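Local coordinates for protein D-glycerate 2-kinase (Thermotoga maritima, PDB 2B8N) that catalyses the ATP-dependent phosphorylation of D-glycerate to 2-phosphoglycerate, a step in serine degradation via 3-hydroxypyruvate, at residues A[48-53]-A[73-78]; A[196-201]-A[257-262]; A[215-220]-A[250-255]; A[279-284]-A[318-323]; A[332-337]-A[397-402]. All coordinates share one frame; numbering follows the deposited sequence.

Contact 1: residues A[48-53]-A[73-78]; sequences NLDRVI and GKKIRK
Two nearly straight backbone hydrogen bonds centre this contact on Val52. Its N-H reaches Lys75 O at 2.9 Å, and its carbonyl O receives Arg77 N, also at 2.9 Å; both donors lie almost along the axis of the C=O they meet, so one residue of 48-53 straddles Ile76, as parallel pairing requires. Ile76 CA adds a CA-H...O contact to the same Val52 O at 3.3 Å.

Upstream the link is looser. One water oxygen donates a hydrogen bond to Leu49 O at 2.7 Å and accepts one from Lys75 NZ at 2.9 Å. The Lys75 chain, extended beyond CG, runs alongside Asp50 and points the same way, yet its NZ stays 4.5 Å from Asp50 OD1, too far for a salt bridge.

Arg51 and Arg77 also lie side by side. NH1 of Arg77 sits over the rim of one face of the Arg51 guanidinium, the two planes being 48° apart; the salt bridge from Arg51 to Asp127 probably eases this meeting of like charges.

Val52 and Ile76, both buried, share a sheet face and cross obliquely: Val52 CG1, anti to the backbone N, lies 3.9 Å from Ile76 CG1, and Leu130 of strand 128-133 also packs on Val52. Two adjacent parallel strands connected through helix 61-72 form a beta-alpha-beta unit, here in a Rossmann-like parallel sheet.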
# COMPACT_ATOMS: atom_id res chain seq x y z
N ASN A 48 21.55 -13.62 -4.18
CA ASN A 48 22.99 -13.58 -4.45
C ASN A 48 23.44 -12.45 -5.41
O ASN A 48 24.04 -12.69 -6.47
CB ASN A 48 23.48 -14.93 -4.94
CG ASN A 48 23.40 -16.01 -3.87
OD1 ASN A 48 23.19 -15.72 -2.69
ND2 ASN A 48 23.56 -17.25 -4.28
N LEU A 49 23.17 -11.21 -5.01
CA LEU A 49 23.44 -10.09 -5.87
C LEU A 49 24.89 -9.60 -5.71
O LEU A 49 25.48 -9.72 -4.64
CB LEU A 49 22.44 -8.96 -5.63
CG LEU A 49 20.97 -9.30 -5.90
CD1 LEU A 49 20.11 -8.02 -5.87
CD2 LEU A 49 20.79 -10.06 -7.22
N ASP A 50 25.43 -9.06 -6.80
CA ASP A 50 26.79 -8.53 -6.86
C ASP A 50 26.85 -7.29 -7.73
O ASP A 50 25.97 -7.09 -8.61
CB ASP A 50 27.71 -9.60 -7.45
CG ASP A 50 27.99 -10.72 -6.49
OD1 ASP A 50 28.51 -10.43 -5.39
OD2 ASP A 50 27.72 -11.90 -6.83
N ARG A 51 27.87 -6.46 -7.50
CA ARG A 51 28.09 -5.25 -8.32
C ARG A 51 26.84 -4.36 -8.34
O ARG A 51 26.38 -3.99 -9.42
CB ARG A 51 28.43 -5.64 -9.76
CG ARG A 51 29.65 -6.47 -9.94
CD ARG A 51 29.89 -6.71 -11.42
NE ARG A 51 31.27 -6.35 -11.74
CZ ARG A 51 31.66 -5.27 -12.42
NH1 ARG A 51 30.79 -4.39 -12.89
NH2 ARG A 51 32.96 -5.07 -12.62
N VAL A 52 26.33 -4.03 -7.15
CA VAL A 52 24.99 -3.47 -6.97
C VAL A 52 25.04 -1.93 -6.88
O VAL A 52 25.87 -1.36 -6.17
CB VAL A 52 24.28 -4.11 -5.69
CG1 VAL A 52 22.91 -3.53 -5.44
CG2 VAL A 52 24.17 -5.65 -5.80
N ILE A 53 24.17 -1.28 -7.65
CA ILE A 53 23.80 0.10 -7.44
C ILE A 53 22.39 0.04 -6.85
O ILE A 53 21.48 -0.48 -7.46
CB ILE A 53 23.81 0.92 -8.76
CG1 ILE A 53 25.26 1.15 -9.24
CG2 ILE A 53 23.13 2.29 -8.55
CD1 ILE A 53 25.98 -0.08 -9.71
N GLY A 73 26.48 -5.00 2.15
CA GLY A 73 27.69 -4.24 2.45
C GLY A 73 28.36 -3.62 1.23
O GLY A 73 27.69 -3.06 0.38
N LYS A 74 29.68 -3.76 1.13
CA LYS A 74 30.47 -3.09 0.07
C LYS A 74 30.25 -3.64 -1.37
O LYS A 74 30.82 -3.10 -2.33
CB LYS A 74 31.95 -3.05 0.43
CG LYS A 74 32.23 -2.12 1.63
CD LYS A 74 32.20 -0.62 1.22
CE LYS A 74 31.44 0.27 2.22
NZ LYS A 74 29.97 0.15 2.04
N LYS A 75 29.42 -4.68 -1.50
CA LYS A 75 28.92 -5.13 -2.80
C LYS A 75 28.01 -4.08 -3.39
O LYS A 75 27.77 -4.10 -4.60
CB LYS A 75 28.12 -6.43 -2.68
CG LYS A 75 28.91 -7.60 -2.19
CD LYS A 75 27.99 -8.73 -1.81
CE LYS A 75 28.72 -10.04 -1.84
NZ LYS A 75 28.06 -10.98 -0.95
N ILE A 76 27.45 -3.21 -2.55
CA ILE A 76 26.83 -1.98 -3.03
C ILE A 76 27.93 -0.92 -3.22
O ILE A 76 28.66 -0.56 -2.29
CB ILE A 76 25.74 -1.41 -2.11
CG1 ILE A 76 24.50 -2.33 -2.04
CG2 ILE A 76 25.29 0.00 -2.59
CD1 ILE A 76 23.75 -2.22 -0.71
N ARG A 77 28.02 -0.45 -4.46
CA ARG A 77 29.01 0.51 -4.87
C ARG A 77 28.50 1.93 -4.70
O ARG A 77 29.28 2.83 -4.44
CB ARG A 77 29.37 0.22 -6.32
CG ARG A 77 29.88 -1.20 -6.42
CD ARG A 77 30.35 -1.57 -7.79
NE ARG A 77 31.34 -2.64 -7.67
CZ ARG A 77 32.18 -3.01 -8.62
NH1 ARG A 77 32.18 -2.41 -9.81
NH2 ARG A 77 33.05 -3.99 -8.37
N LYS A 78 27.19 2.12 -4.84
CA LYS A 78 26.54 3.41 -4.68
C LYS A 78 25.10 3.17 -4.25
O LYS A 78 24.45 2.23 -4.72
CB LYS A 78 26.57 4.21 -6.00
CG LYS A 78 27.15 5.63 -5.85
CD LYS A 78 26.26 6.57 -5.01
CE LYS A 78 27.01 7.15 -3.76
NZ LYS A 78 26.89 6.28 -2.51
O HOH W 1 25.77 -11.46 -2.65

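Contact 2: residues A[196-201]-A[257-262]; sequences ALVLSD and IHLIGN
Parallel strands 196-199 and 257-261 pair at one border of the six-stranded parallel sheet, and a beta bulge shifts their register by one residue between Val198 and Leu199. Up to that point side chains match rank for rank. On one face Val198 spreads its two methyls: CG2, beside the backbone N, meets Ile257 CG2 at 3.9 Å, while CB and CG1 lie alongside CD2 of Leu259, whose chain points the same way.

On the other face Leu197 crosses Ile260 at about a right angle. CG2 of Ile260 comes within 3.9 Å of Leu197 CB and also touches both Leu197 methyls, and CD1 of Ile260 touches Leu197 CB too. CD2 of Leu197 reaches CB of His258, whose chain it crosses obliquely. Beyond Ile260 lie Ala39 and Val40 of helix 36-41, so an alanine here would probably loosen both the fit against Leu197 and the seat of that helix.

At the bulge Val198 O faces two successive amides, a short but bent bond from Ile260 N at 2.9 Å (140° at the hydrogen) and a weak one from Gly261 N at 3.4 Å. Gly261 has no side chain where Leu199 folds over: a CB would collide with the leucine's CD1, which rests 3.5 Å from Gly261 CA. Just past it Ser200 N closes a nearly straight bond to Gly261 O at 2.9 Å, standing 35° out of the carbonyl plane.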
# COMPACT_ATOMS: atom_id res chain seq x y z
N ALA A 196 14.10 -5.89 -8.80
CA ALA A 196 13.24 -5.06 -7.97
C ALA A 196 12.63 -5.84 -6.81
O ALA A 196 12.13 -6.97 -6.96
CB ALA A 196 12.14 -4.44 -8.81
N LEU A 197 12.69 -5.21 -5.63
CA LEU A 197 11.94 -5.66 -4.48
C LEU A 197 10.83 -4.63 -4.21
O LEU A 197 11.10 -3.42 -3.97
CB LEU A 197 12.82 -5.81 -3.26
CG LEU A 197 14.03 -6.77 -3.33
CD1 LEU A 197 14.46 -7.11 -1.91
CD2 LEU A 197 13.79 -8.05 -4.15
N VAL A 198 9.59 -5.13 -4.25
CA VAL A 198 8.43 -4.29 -4.18
C VAL A 198 7.63 -4.57 -2.91
O VAL A 198 7.33 -5.72 -2.55
CB VAL A 198 7.54 -4.51 -5.41
CG1 VAL A 198 6.32 -3.60 -5.36
CG2 VAL A 198 8.33 -4.27 -6.66
N LEU A 199 7.26 -3.49 -2.24
CA LEU A 199 6.42 -3.55 -1.06
C LEU A 199 5.11 -2.90 -1.48
O LEU A 199 5.03 -1.68 -1.54
CB LEU A 199 7.12 -2.79 0.07
CG LEU A 199 6.60 -2.87 1.49
CD1 LEU A 199 5.78 -4.12 1.72
CD2 LEU A 199 7.79 -2.85 2.42
N SER A 200 4.11 -3.71 -1.81
CA SER A 200 2.92 -3.25 -2.52
C SER A 200 1.77 -2.74 -1.66
O SER A 200 1.19 -3.47 -0.83
CB SER A 200 2.39 -4.35 -3.42
OG SER A 200 1.07 -4.05 -3.83
N ASP A 201 1.40 -1.49 -1.93
CA ASP A 201 0.23 -0.86 -1.33
C ASP A 201 -0.96 -0.83 -2.31
O ASP A 201 -2.01 -0.22 -2.00
CB ASP A 201 0.61 0.55 -0.84
CG ASP A 201 0.89 1.52 -1.96
OD1 ASP A 201 1.08 1.08 -3.10
OD2 ASP A 201 0.92 2.75 -1.72
N ILE A 257 11.33 -9.15 -11.00
CA ILE A 257 10.57 -8.54 -9.91
C ILE A 257 10.12 -9.55 -8.86
O ILE A 257 9.62 -10.63 -9.20
CB ILE A 257 9.33 -7.78 -10.43
CG1 ILE A 257 9.76 -6.65 -11.37
CG2 ILE A 257 8.54 -7.18 -9.25
CD1 ILE A 257 8.64 -5.95 -12.08
N HIS A 258 10.33 -9.19 -7.59
CA HIS A 258 9.88 -9.97 -6.44
C HIS A 258 9.03 -9.10 -5.51
O HIS A 258 9.44 -8.03 -5.11
CB HIS A 258 11.09 -10.50 -5.68
CG HIS A 258 12.12 -11.12 -6.56
ND1 HIS A 258 12.14 -12.47 -6.83
CD2 HIS A 258 13.14 -10.58 -7.25
CE1 HIS A 258 13.14 -12.74 -7.65
NE2 HIS A 258 13.77 -11.60 -7.92
N LEU A 259 7.83 -9.59 -5.19
CA LEU A 259 6.93 -8.93 -4.25
C LEU A 259 7.32 -9.42 -2.88
O LEU A 259 7.02 -10.56 -2.53
CB LEU A 259 5.44 -9.27 -4.52
CG LEU A 259 4.78 -8.71 -5.79
CD1 LEU A 259 3.42 -9.41 -6.06
CD2 LEU A 259 4.61 -7.22 -5.68
N ILE A 260 7.98 -8.56 -2.10
CA ILE A 260 8.42 -8.93 -0.75
C ILE A 260 7.39 -8.58 0.33
O ILE A 260 7.42 -9.11 1.43
CB ILE A 260 9.86 -8.38 -0.41
CG1 ILE A 260 9.85 -6.87 -0.19
CG2 ILE A 260 10.84 -8.74 -1.52
CD1 ILE A 260 11.14 -6.35 0.32
N GLY A 261 6.46 -7.69 0.03
CA GLY A 261 5.35 -7.48 0.93
C GLY A 261 4.08 -7.17 0.20
O GLY A 261 4.08 -6.48 -0.80
N ASN A 262 2.98 -7.68 0.71
CA ASN A 262 1.65 -7.36 0.18
C ASN A 262 0.62 -7.89 1.15
O ASN A 262 0.96 -8.52 2.13
CB ASN A 262 1.46 -8.01 -1.18
CG ASN A 262 1.57 -9.51 -1.11
OD1 ASN A 262 1.59 -10.10 -0.01
ND2 ASN A 262 1.61 -10.16 -2.27

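Contact 3: residues A[215-220]-A[250-255]; sequences AWPDSS and KHLSNV
This is a loop-to-loop contact, part polar and part apolar, between the connection leading to helix 222-231 and the one entering strand 255-261. The segments run in nearly opposite directions, 164° apart, yet no backbone hydrogen bond joins them; the contact is made mostly by side chains of one segment against backbone of the other.

At one end Lys250 bends back at chi2 and chi4, so that an aliphatic chain which starts away from 215-220 returns to it. Its NZ donates to two carbonyls, Asp218 O at 2.8 Å and Ser220 O at 2.6 Å, in each case from above the plane of the carbonyl rather than along a lone pair. Glu247 supplies the opposite charge through a salt bridge, while the Asp218 carboxylate, its OD2 4.3 Å from Lys250 NZ, turns to Lys175 and Thr248 instead.

In the middle Pro217 presents CB to Lys250 O at 3.6 Å and CD to the branch of Leu252, the Pro217 and Leu252 side chains crossing obliquely. That branch, CD1, lies over the backbone at the Trp216-Pro217 junction, 3.5 Å from Trp216 N. Pro217 CD also covers the rim of one face of the Trp216 ring. At the far end Val255 brings CG1 to Ala215 O, and Ala186 of helix 184-189 touches Ala215, Leu252 and Val255 alike.

A turn within 215-220 probably helps to set the two carbonyls that the lysine meets. Asp218 OD1 accepts Ser220 N at 3.0 Å from well above the carboxylate plane and Ser220 OG at 2.7 Å on its syn lone pair; the first of these bonds defines an Asx turn.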
# COMPACT_ATOMS: atom_id res chain seq x y z
N ALA A 215 9.83 -0.19 -14.09
CA ALA A 215 10.48 -1.37 -14.66
C ALA A 215 9.41 -2.36 -15.07
O ALA A 215 9.45 -3.52 -14.64
CB ALA A 215 11.41 -1.98 -13.65
N TRP A 216 8.43 -1.91 -15.85
CA TRP A 216 7.38 -2.80 -16.37
C TRP A 216 7.01 -2.35 -17.76
O TRP A 216 6.83 -1.15 -17.97
CB TRP A 216 6.14 -2.76 -15.50
CG TRP A 216 5.19 -3.89 -15.84
CD1 TRP A 216 4.04 -3.81 -16.58
CD2 TRP A 216 5.32 -5.25 -15.45
NE1 TRP A 216 3.44 -5.05 -16.67
CE2 TRP A 216 4.21 -5.95 -15.99
CE3 TRP A 216 6.26 -5.94 -14.69
CZ2 TRP A 216 4.04 -7.30 -15.81
CZ3 TRP A 216 6.10 -7.27 -14.51
CH2 TRP A 216 4.99 -7.96 -15.07
N PRO A 217 6.86 -3.29 -18.70
CA PRO A 217 6.55 -2.83 -20.05
C PRO A 217 5.19 -2.12 -20.14
O PRO A 217 4.26 -2.44 -19.37
CB PRO A 217 6.57 -4.13 -20.89
CG PRO A 217 6.22 -5.17 -19.96
CD PRO A 217 6.87 -4.76 -18.65
N ASP A 218 5.10 -1.17 -21.07
CA ASP A 218 3.89 -0.37 -21.26
C ASP A 218 3.19 -0.84 -22.51
O ASP A 218 3.65 -0.57 -23.63
CB ASP A 218 4.26 1.12 -21.38
CG ASP A 218 3.06 2.01 -21.68
OD1 ASP A 218 1.90 1.57 -21.56
OD2 ASP A 218 3.29 3.19 -22.04
N SER A 219 2.07 -1.55 -22.33
CA SER A 219 1.33 -2.08 -23.49
C SER A 219 0.56 -0.98 -24.25
O SER A 219 0.27 -1.13 -25.44
CB SER A 219 0.40 -3.22 -23.07
OG SER A 219 -0.69 -2.73 -22.31
N SER A 220 0.26 0.13 -23.58
CA SER A 220 -0.44 1.24 -24.25
C SER A 220 0.47 1.98 -25.22
O SER A 220 1.68 2.01 -25.08
CB SER A 220 -1.03 2.22 -23.25
OG SER A 220 -0.04 3.06 -22.69
N LYS A 250 7.73 -1.63 -25.21
CA LYS A 250 6.66 -2.64 -25.31
C LYS A 250 7.08 -3.98 -24.69
O LYS A 250 6.23 -4.80 -24.37
CB LYS A 250 6.21 -2.79 -26.77
CG LYS A 250 5.52 -1.51 -27.36
CD LYS A 250 4.09 -1.27 -26.77
CE LYS A 250 3.62 0.19 -26.89
NZ LYS A 250 4.06 1.11 -25.78
N HIS A 251 8.38 -4.16 -24.47
CA HIS A 251 8.94 -5.38 -23.92
C HIS A 251 10.22 -5.00 -23.18
O HIS A 251 10.90 -4.05 -23.56
CB HIS A 251 9.26 -6.34 -25.07
CG HIS A 251 10.29 -5.81 -26.05
ND1 HIS A 251 9.94 -5.14 -27.21
CD2 HIS A 251 11.65 -5.83 -26.02
CE1 HIS A 251 11.04 -4.79 -27.86
NE2 HIS A 251 12.09 -5.19 -27.15
N LEU A 252 10.51 -5.72 -22.11
CA LEU A 252 11.75 -5.52 -21.32
C LEU A 252 12.42 -6.87 -21.10
O LEU A 252 11.77 -7.81 -20.69
CB LEU A 252 11.44 -4.85 -19.97
CG LEU A 252 10.71 -3.49 -19.92
CD1 LEU A 252 10.34 -3.10 -18.49
CD2 LEU A 252 11.53 -2.40 -20.52
N SER A 253 13.72 -6.97 -21.38
CA SER A 253 14.44 -8.23 -21.21
C SER A 253 15.33 -8.26 -19.96
O SER A 253 15.84 -9.31 -19.61
CB SER A 253 15.31 -8.48 -22.44
OG SER A 253 16.05 -7.32 -22.78
N ASN A 254 15.52 -7.11 -19.30
CA ASN A 254 16.49 -7.00 -18.21
C ASN A 254 15.86 -6.79 -16.82
O ASN A 254 16.39 -6.04 -16.00
CB ASN A 254 17.46 -5.84 -18.50
CG ASN A 254 16.78 -4.49 -18.42
OD1 ASN A 254 15.58 -4.38 -18.68
ND2 ASN A 254 17.53 -3.46 -18.04
N VAL A 255 14.75 -7.47 -16.53
CA VAL A 255 14.05 -7.24 -15.25
C VAL A 255 13.65 -8.52 -14.51
O VAL A 255 13.16 -9.46 -15.10
CB VAL A 255 12.76 -6.44 -15.48
CG1 VAL A 255 11.98 -6.33 -14.18
CG2 VAL A 255 13.08 -5.05 -16.03

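Contact 4: residues A[279-284]-A[318-323]; sequences FNAEII and ALIFGG
Segments 279-284 and 318-323 run parallel as neighbouring strands, their axes 4.7 Å apart at closest approach and 27° from alignment, joined along the chain by the beta-alpha-beta crossover through helix 292-309. Four hydrogen bonds alternate between them: Ala318 N to Asn280 O, Glu282 N to Ala318 O, Ile320 N to Glu282 O and Ile284 N to Ile320 O. In the first, at 2.8 Å between Ala318 N and Asn280 O, the donor stands above the carbonyl plane; in the last two it lies in the plane.

Ala281, Ala318, Ile283 and Ile320 share the face covered by helix 263-276. The two alanine CB atoms are 4.1 Å apart, and Phe279 brings its own CB to 3.9 Å from Ala318 CB. Further on, Ile283 and Ile320 cross obliquely, CG1 of the first against CB of the second, while Ile320 CD1 folds back over the Glu282 carbonyl.

Near the end of the pairing Ile284 and Phe321 lie side by side and point the same way. CE2 of the ring comes 3.4 Å from Ile284 CB and touches CG1 and CG2 as well, and Ile284 CD1 reaches out to Leu319 CD2. The ring also packs on Ile299 and Ile302 of helix 292-309, so an alanine here would probably leave Ile284 poorly supported and weaken the hold of the crossover helix on the sheet.

Glu282 curls back on its own strand: OE1, salt-bridged to Lys271, receives the N-H of Ile283 at 3.0 Å on its anti lone pair.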
# COMPACT_ATOMS: atom_id res chain seq x y z
N PHE A 279 -5.92 -22.23 17.22
CA PHE A 279 -7.13 -21.90 16.45
C PHE A 279 -7.23 -22.67 15.15
O PHE A 279 -6.24 -22.85 14.46
CB PHE A 279 -7.18 -20.40 16.11
CG PHE A 279 -7.55 -19.54 17.28
CD1 PHE A 279 -8.86 -19.51 17.75
CD2 PHE A 279 -6.59 -18.78 17.93
CE1 PHE A 279 -9.21 -18.74 18.85
CE2 PHE A 279 -6.92 -18.01 19.05
CZ PHE A 279 -8.23 -17.99 19.51
N ASN A 280 -8.43 -23.11 14.82
CA ASN A 280 -8.71 -23.54 13.47
C ASN A 280 -8.77 -22.25 12.66
O ASN A 280 -9.65 -21.42 12.90
CB ASN A 280 -10.05 -24.28 13.39
CG ASN A 280 -10.11 -25.54 14.26
OD1 ASN A 280 -9.16 -26.35 14.28
ND2 ASN A 280 -11.22 -25.70 14.97
N ALA A 281 -7.83 -22.06 11.73
CA ALA A 281 -7.68 -20.79 11.04
C ALA A 281 -7.76 -20.95 9.54
O ALA A 281 -7.17 -21.89 8.99
CB ALA A 281 -6.38 -20.13 11.40
N GLU A 282 -8.49 -20.03 8.89
CA GLU A 282 -8.47 -19.93 7.42
C GLU A 282 -8.60 -18.49 6.92
O GLU A 282 -9.16 -17.61 7.61
CB GLU A 282 -9.54 -20.85 6.76
CG GLU A 282 -9.42 -21.00 5.25
CD GLU A 282 -8.07 -21.56 4.76
OE1 GLU A 282 -7.01 -20.89 4.87
OE2 GLU A 282 -8.07 -22.70 4.24
N ILE A 283 -8.05 -18.26 5.73
CA ILE A 283 -8.17 -17.03 5.00
C ILE A 283 -9.37 -17.11 4.09
O ILE A 283 -9.39 -17.94 3.16
CB ILE A 283 -6.92 -16.80 4.12
CG1 ILE A 283 -5.69 -16.59 5.01
CG2 ILE A 283 -7.13 -15.59 3.21
CD1 ILE A 283 -4.36 -16.62 4.25
N ILE A 284 -10.35 -16.25 4.30
CA ILE A 284 -11.58 -16.23 3.48
C ILE A 284 -11.39 -15.46 2.18
O ILE A 284 -11.89 -15.85 1.12
CB ILE A 284 -12.73 -15.63 4.25
CG1 ILE A 284 -12.97 -16.41 5.54
CG2 ILE A 284 -13.98 -15.63 3.39
CD1 ILE A 284 -13.19 -17.90 5.32
N ALA A 318 -10.52 -18.89 13.80
CA ALA A 318 -9.95 -17.62 13.41
C ALA A 318 -10.17 -17.42 11.91
O ALA A 318 -9.57 -18.12 11.10
CB ALA A 318 -8.48 -17.55 13.75
N LEU A 319 -11.05 -16.47 11.56
CA LEU A 319 -11.34 -16.12 10.18
C LEU A 319 -10.47 -14.94 9.80
O LEU A 319 -10.49 -13.93 10.50
CB LEU A 319 -12.81 -15.72 10.06
CG LEU A 319 -13.87 -16.74 10.44
CD1 LEU A 319 -15.18 -16.05 10.51
CD2 LEU A 319 -13.95 -17.87 9.43
N ILE A 320 -9.74 -15.03 8.68
CA ILE A 320 -8.83 -13.94 8.26
C ILE A 320 -9.26 -13.27 6.94
O ILE A 320 -9.53 -13.94 5.93
CB ILE A 320 -7.34 -14.43 8.14
CG1 ILE A 320 -6.78 -14.86 9.51
CG2 ILE A 320 -6.42 -13.33 7.51
CD1 ILE A 320 -6.62 -16.32 9.65
N PHE A 321 -9.30 -11.93 6.96
CA PHE A 321 -9.65 -11.12 5.78
C PHE A 321 -8.62 -10.01 5.51
O PHE A 321 -8.09 -9.37 6.42
CB PHE A 321 -11.04 -10.49 5.95
CG PHE A 321 -12.10 -11.47 6.40
CD1 PHE A 321 -12.25 -11.78 7.72
CD2 PHE A 321 -12.98 -12.04 5.48
CE1 PHE A 321 -13.26 -12.66 8.15
CE2 PHE A 321 -13.98 -12.94 5.90
CZ PHE A 321 -14.11 -13.24 7.23
N GLY A 322 -8.35 -9.80 4.23
CA GLY A 322 -7.46 -8.74 3.78
C GLY A 322 -8.03 -8.06 2.56
O GLY A 322 -8.76 -8.68 1.79
N GLY A 323 -7.71 -6.79 2.39
CA GLY A 323 -8.10 -6.06 1.21
C GLY A 323 -8.03 -4.56 1.38
O GLY A 323 -7.23 -4.06 2.17

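Contact 5: residues A[332-337]-A[397-402]; sequences NGIGGR and NNDSYN
The glycine-rich segment 332-337 crosses the start of helix 400-406 in extended form, with Gly333 CA 3.8 Å from Asp399 CA. In segment 397-402 a Schellman motif, with Asn398 as its C-prime residue, has just ended the preceding helix.

Three hydrogen bonds tie the two segments together in sequence. Gly333 N points almost along the carbonyl axis of Asn397, 2.9 Å from its O. Next, Ile334 N meets Asp399 OD1 at 2.9 Å in a nearly straight bond on the anti lone pair. Ile334 O then takes the N-H of Tyr401 at 3.0 Å, in the carbonyl plane and on a lone pair, though the angle at hydrogen is a bent 135°.

Asp399, its CG anti to the backbone N, therefore reaches across with one oxygen; the other, OD2, accepts Asn402 ND2 on its syn lone pair, so both oxygens are used. Ile334 runs alongside Tyr401 and points the same way, bringing CD1 to 3.4 Å from Tyr401 CD1, while the tyrosine hydroxyl binds Asp370. Bare glycines permit this closeness: a CB on Gly333 would strike Asp399 CB, and one on Gly335 would strike the Ser400 hydroxyl oxygen, which lies 3.3 Å from Gly335 CA.

Asp399 occupies the N-cap position without making a capping bond from its side chain, and Ile334 O instead serves an amide of the first turn. A carboxylate at a helix start would probably be stabilised in its charged form, which would favour the bond to Ile334 N and hold the loop against the helix.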
# COMPACT_ATOMS: atom_id res chain seq x y z
N ASN A 332 -20.03 14.19 8.50
CA ASN A 332 -18.84 15.02 8.77
C ASN A 332 -18.03 14.59 10.00
O ASN A 332 -17.20 15.36 10.51
CB ASN A 332 -19.21 16.52 8.84
CG ASN A 332 -20.56 16.76 9.47
OD1 ASN A 332 -21.07 15.93 10.22
ND2 ASN A 332 -21.15 17.90 9.14
N GLY A 333 -18.24 13.36 10.46
CA GLY A 333 -17.49 12.83 11.59
C GLY A 333 -16.04 12.53 11.25
O GLY A 333 -15.57 12.81 10.15
N ILE A 334 -15.32 11.98 12.22
CA ILE A 334 -14.00 11.48 11.97
C ILE A 334 -13.95 9.95 12.16
O ILE A 334 -14.58 9.40 13.07
CB ILE A 334 -12.96 12.20 12.82
CG1 ILE A 334 -13.14 11.89 14.30
CG2 ILE A 334 -13.02 13.76 12.62
CD1 ILE A 334 -11.84 11.84 15.02
N GLY A 335 -13.24 9.29 11.26
CA GLY A 335 -13.23 7.84 11.18
C GLY A 335 -12.31 7.35 10.08
O GLY A 335 -11.36 8.05 9.69
N GLY A 336 -12.55 6.15 9.60
CA GLY A 336 -11.73 5.59 8.55
C GLY A 336 -12.37 4.30 8.14
O GLY A 336 -13.27 3.84 8.83
N ARG A 337 -11.95 3.71 7.03
CA ARG A 337 -12.58 2.47 6.59
C ARG A 337 -12.53 1.35 7.64
O ARG A 337 -13.56 0.70 7.91
CB ARG A 337 -12.02 1.99 5.26
CG ARG A 337 -10.54 1.65 5.23
CD ARG A 337 -10.06 1.68 3.79
NE ARG A 337 -8.78 1.01 3.58
CZ ARG A 337 -7.64 1.62 3.25
NH1 ARG A 337 -7.57 2.93 3.05
NH2 ARG A 337 -6.54 0.90 3.09
N ASN A 397 -23.17 9.20 10.41
CA ASN A 397 -22.48 10.48 10.32
C ASN A 397 -20.98 10.33 10.00
O ASN A 397 -20.26 11.33 9.99
CB ASN A 397 -22.69 11.23 11.63
CG ASN A 397 -22.53 12.72 11.49
OD1 ASN A 397 -23.18 13.35 10.65
ND2 ASN A 397 -21.68 13.29 12.33
N ASN A 398 -20.54 9.11 9.71
CA ASN A 398 -19.12 8.83 9.42
C ASN A 398 -18.18 9.29 10.57
O ASN A 398 -17.11 9.88 10.35
CB ASN A 398 -18.71 9.42 8.06
CG ASN A 398 -19.44 8.78 6.88
OD1 ASN A 398 -20.21 9.43 6.18
ND2 ASN A 398 -19.19 7.50 6.66
N ASP A 399 -18.60 8.98 11.79
CA ASP A 399 -17.91 9.36 13.01
C ASP A 399 -17.55 8.10 13.82
O ASP A 399 -17.73 8.04 15.03
CB ASP A 399 -18.82 10.29 13.83
CG ASP A 399 -18.08 11.14 14.85
OD1 ASP A 399 -16.91 11.53 14.61
OD2 ASP A 399 -18.69 11.43 15.89
N SER A 400 -17.06 7.08 13.12
CA SER A 400 -16.64 5.82 13.73
C SER A 400 -15.55 6.01 14.83
O SER A 400 -15.65 5.44 15.89
CB SER A 400 -16.16 4.84 12.62
OG SER A 400 -15.53 5.52 11.52
N TYR A 401 -14.55 6.84 14.57
CA TYR A 401 -13.47 7.07 15.55
C TYR A 401 -14.01 7.31 16.94
O TYR A 401 -13.59 6.65 17.90
CB TYR A 401 -12.59 8.26 15.15
CG TYR A 401 -11.42 8.52 16.07
CD1 TYR A 401 -11.58 9.27 17.23
CD2 TYR A 401 -10.15 8.06 15.77
CE1 TYR A 401 -10.50 9.54 18.08
CE2 TYR A 401 -9.07 8.32 16.61
CZ TYR A 401 -9.25 9.06 17.77
OH TYR A 401 -8.19 9.32 18.60
N ASN A 402 -14.93 8.28 17.04
CA ASN A 402 -15.50 8.73 18.32
C ASN A 402 -16.34 7.66 19.01
O ASN A 402 -16.29 7.55 20.23
CB ASN A 402 -16.35 10.00 18.15
CG ASN A 402 -15.51 11.26 17.99
OD1 ASN A 402 -14.34 11.29 18.34
ND2 ASN A 402 -16.11 12.31 17.48

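Three of the contacts lie in sheets: contacts 1 and 2 in the parallel one, contact 4 in the mixed one. The centres of contacts 1 and 2 are 20 Å apart, with strand 128-133 lying between strand 52-57 of contact 1 and strand 193-199 of contact 2. Contact 3, whose residues fall between the two segments of contact 2 in sequence, joins loops and touches contact 2 where Ile257 CD1 meets Trp216 CE3 at 3.5 Å. Contact 5 comes last, within about 5 Å of contact 4 at the nearest atoms. Contacts 1 and 5, with centres 47 Å apart, lie on opposite sides of the chain's centre, consistent with a kinase organised round two sheets.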